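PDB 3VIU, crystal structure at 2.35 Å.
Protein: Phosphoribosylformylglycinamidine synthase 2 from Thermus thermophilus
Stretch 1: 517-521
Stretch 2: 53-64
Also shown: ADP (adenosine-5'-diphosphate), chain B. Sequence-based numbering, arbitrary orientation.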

# COMPACT_ATOMS: atom_id res chain seq x y z
N VAL A 517 -13.20 8.50 6.04
CA VAL A 517 -12.34 8.17 4.91
C VAL A 517 -12.68 6.73 4.54
O VAL A 517 -12.42 5.81 5.31
CB VAL A 517 -10.84 8.24 5.29
CG1 VAL A 517 -9.99 7.90 4.09
CG2 VAL A 517 -10.50 9.63 5.82
N PRO A 518 -13.26 6.51 3.35
CA PRO A 518 -13.65 5.18 2.87
C PRO A 518 -12.61 4.37 2.09
O PRO A 518 -11.67 4.95 1.53
CB PRO A 518 -14.87 5.49 2.01
CG PRO A 518 -14.43 6.77 1.33
CD PRO A 518 -13.81 7.57 2.47
N VAL A 519 -12.79 3.05 2.06
CA VAL A 519 -11.92 2.14 1.29
C VAL A 519 -12.32 2.27 -0.16
O VAL A 519 -13.50 2.46 -0.47
CB VAL A 519 -12.14 0.64 1.57
CG1 VAL A 519 -10.87 0.01 2.10
CG2 VAL A 519 -13.34 0.43 2.47
N VAL A 520 -11.37 2.11 -1.05
CA VAL A 520 -11.68 2.21 -2.45
C VAL A 520 -11.09 1.01 -3.18
O VAL A 520 -11.48 0.68 -4.31
CB VAL A 520 -11.13 3.55 -2.98
CG1 VAL A 520 -9.66 3.44 -3.30
CG2 VAL A 520 -11.95 4.01 -4.15
N SER A 521 -10.16 0.33 -2.52
CA SER A 521 -9.51 -0.85 -3.07
C SER A 521 -8.57 -1.42 -2.02
O SER A 521 -8.41 -0.85 -0.94
CB SER A 521 -8.72 -0.51 -4.33
OG SER A 521 -7.59 0.29 -4.01
PB ADP B . -5.77 -8.39 -8.91
O1B ADP B . -5.65 -9.87 -8.82
O2B ADP B . -4.49 -7.71 -8.19
O3B ADP B . -5.83 -7.96 -10.54
PA ADP B . -7.65 -8.90 -7.00
O1A ADP B . -8.54 -9.93 -7.60
O2A ADP B . -6.39 -9.64 -6.29
O3A ADP B . -7.13 -7.87 -8.17
O5' ADP B . -8.41 -8.03 -5.85
C5' ADP B . -9.81 -8.39 -5.81
C4' ADP B . -10.75 -7.16 -5.71
O4' ADP B . -11.22 -6.96 -4.34
C3' ADP B . -10.10 -5.82 -6.13
O3' ADP B . -11.09 -4.97 -6.73
C2' ADP B . -9.57 -5.26 -4.81
O2' ADP B . -9.42 -3.84 -4.84
C1' ADP B . -10.61 -5.74 -3.79
N9 ADP B . -10.00 -6.00 -2.48
C8 ADP B . -9.24 -7.09 -2.14
N7 ADP B . -8.86 -7.01 -0.90
C5 ADP B . -9.34 -5.87 -0.36
C6 ADP B . -9.26 -5.25 0.92
N6 ADP B . -8.56 -5.85 1.95
N1 ADP B . -9.89 -4.07 1.11
C2 ADP B . -10.58 -3.47 0.12
N3 ADP B . -10.68 -4.02 -1.09
C4 ADP B . -10.08 -5.20 -1.37
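Stretch 2 (53-64) ALPKEGEAVLQG

Stretch 2 lies along one side of the short segment 517-521 as a mostly irregular chain, broken by one tight turn. The register gives its direction: Lys56 lies level with Pro518, their CA atoms 4.8 Å apart, and Gly64 level with Val520, CA to CA 4.1 Å. The two stretches therefore run the same way overall, with no regular strand pairing between them. Seven residues lie between those two points in stretch 2, and one, Val519, in stretch 1, so the contact reads as a loop closing over a strand start rather than as two strands paired along their length.

Ala53 stands clear of the contact. Leu54, in the m,t rotamer, points its CA-to-CB bond toward stretch 1, and its CB packs 3.5 Å from CG2 of Val519. Pro55 follows in an extended conformation and supplies the one direct hydrogen bond of the interface: Val519 N donates to Pro55 O, 3.2 Å away at a nearly straight 161°. Proline has no amide hydrogen to offer, but its carbonyl is free to accept, and here it anchors the loop at the point where strand 519-521 begins.

The CA-to-CB bond of Lys56 points away, yet its CD still comes within 4.2 Å of Val519 CG2. A water joins the two chains here, donating to Lys56 O at 2.9 Å and to Val519 O at 2.8 Å, and thus satisfies two carbonyls that could not bond to each other. The CA-to-CB bond of Glu57 also points away, while its carbonyl O comes within 3.3 Å of Pro518 CB; with Lys56 O at 3.5 Å from the same CB, backbone oxygens line one flank of the proline.

Gly58 is a position where the lack of a side chain matters. Its CA is 4.0 Å from Pro518 CG, and an ideal CB would fall only 2.7 Å from that CG, a clash. Gly58 also opens a type I turn that ends at Val61, closed by Val61 N donating to Gly58 O at 3.2 Å. Glu59 and Ala60 form the turn's middle and do not touch stretch 1.

The turn brings Val61 back toward the contact. Its CG2 lies 3.9 Å from Pro518 CG, and its CG1 4.3 Å from Val520 CG2, so one t-rotamer valine spans two neighbours. At Leu62 the chain turns a corner, with its CA-to-CB bond pointing away. Gln63 leads into Gly64, whose CA makes a CA-H...O contact with Val520 O at 3.4 Å, bringing the backbones close again without a conventional hydrogen bond.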

# COMPACT_ATOMS: atom_id res chain seq x y z
N ALA A 53 -17.85 -5.28 6.06
CA ALA A 53 -17.99 -4.26 7.09
C ALA A 53 -17.32 -2.92 6.82
O ALA A 53 -17.69 -1.91 7.42
CB ALA A 53 -17.48 -4.82 8.42
N LEU A 54 -16.33 -2.89 5.93
CA LEU A 54 -15.63 -1.65 5.62
C LEU A 54 -16.47 -0.63 4.86
O LEU A 54 -16.97 -0.91 3.78
CB LEU A 54 -14.34 -1.94 4.84
CG LEU A 54 -13.28 -2.77 5.58
CD1 LEU A 54 -12.13 -3.09 4.65
CD2 LEU A 54 -12.77 -1.99 6.79
N PRO A 55 -16.65 0.58 5.42
CA PRO A 55 -17.43 1.67 4.81
C PRO A 55 -16.87 2.06 3.43
O PRO A 55 -15.67 2.24 3.30
CB PRO A 55 -17.28 2.80 5.83
CG PRO A 55 -17.13 2.07 7.11
CD PRO A 55 -16.18 0.97 6.76
N LYS A 56 -17.74 2.22 2.43
CA LYS A 56 -17.30 2.56 1.08
C LYS A 56 -17.74 3.93 0.54
O LYS A 56 -17.18 4.42 -0.43
CB LYS A 56 -17.77 1.50 0.08
CG LYS A 56 -18.08 0.14 0.66
CD LYS A 56 -16.91 -0.83 0.58
CE LYS A 56 -17.33 -2.24 1.06
NZ LYS A 56 -16.23 -3.26 1.01
N GLU A 57 -18.76 4.53 1.16
CA GLU A 57 -19.28 5.82 0.70
C GLU A 57 -18.35 7.00 0.99
O GLU A 57 -17.73 7.07 2.05
CB GLU A 57 -20.66 6.08 1.32
CG GLU A 57 -21.70 5.00 1.03
CD GLU A 57 -23.05 5.27 1.70
OE1 GLU A 57 -23.07 5.51 2.93
OE2 GLU A 57 -24.09 5.25 0.99
N GLY A 58 -18.28 7.93 0.04
CA GLY A 58 -17.44 9.11 0.19
C GLY A 58 -17.66 10.08 -0.96
O GLY A 58 -17.87 9.65 -2.09
N GLU A 59 -17.61 11.37 -0.67
CA GLU A 59 -17.83 12.41 -1.67
C GLU A 59 -16.94 12.28 -2.91
O GLU A 59 -17.41 12.47 -4.04
CB GLU A 59 -17.60 13.80 -1.07
CG GLU A 59 -18.37 14.09 0.22
CD GLU A 59 -19.88 14.10 0.04
OE1 GLU A 59 -20.38 14.91 -0.78
OE2 GLU A 59 -20.57 13.30 0.72
N ALA A 60 -15.67 11.96 -2.71
CA ALA A 60 -14.74 11.85 -3.83
C ALA A 60 -14.63 10.50 -4.51
O ALA A 60 -13.85 10.36 -5.45
CB ALA A 60 -13.35 12.29 -3.36
N VAL A 61 -15.40 9.51 -4.07
CA VAL A 61 -15.31 8.19 -4.69
C VAL A 61 -15.96 8.11 -6.06
O VAL A 61 -17.12 8.48 -6.22
CB VAL A 61 -15.94 7.10 -3.79
CG1 VAL A 61 -15.85 5.75 -4.48
CG2 VAL A 61 -15.22 7.04 -2.44
N LEU A 62 -15.22 7.62 -7.05
CA LEU A 62 -15.75 7.47 -8.40
C LEU A 62 -15.86 5.99 -8.70
O LEU A 62 -16.69 5.57 -9.50
CB LEU A 62 -14.84 8.13 -9.44
CG LEU A 62 -14.60 9.64 -9.37
CD1 LEU A 62 -13.70 10.06 -10.51
CD2 LEU A 62 -15.93 10.39 -9.45
N GLN A 63 -14.99 5.22 -8.05
CA GLN A 63 -14.93 3.77 -8.22
C GLN A 63 -14.37 3.11 -6.96
O GLN A 63 -13.25 3.42 -6.55
CB GLN A 63 -14.04 3.42 -9.41
CG GLN A 63 -14.14 1.98 -9.85
CD GLN A 63 -15.58 1.55 -10.03
OE1 GLN A 63 -16.23 1.11 -9.09
NE2 GLN A 63 -16.09 1.71 -11.25
N GLY A 64 -15.14 2.21 -6.36
CA GLY A 64 -14.70 1.53 -5.16
C GLY A 64 -14.30 0.08 -5.43
O GLY A 64 -14.00 -0.27 -6.57
O HOH W 1 -15.53 3.04 -2.37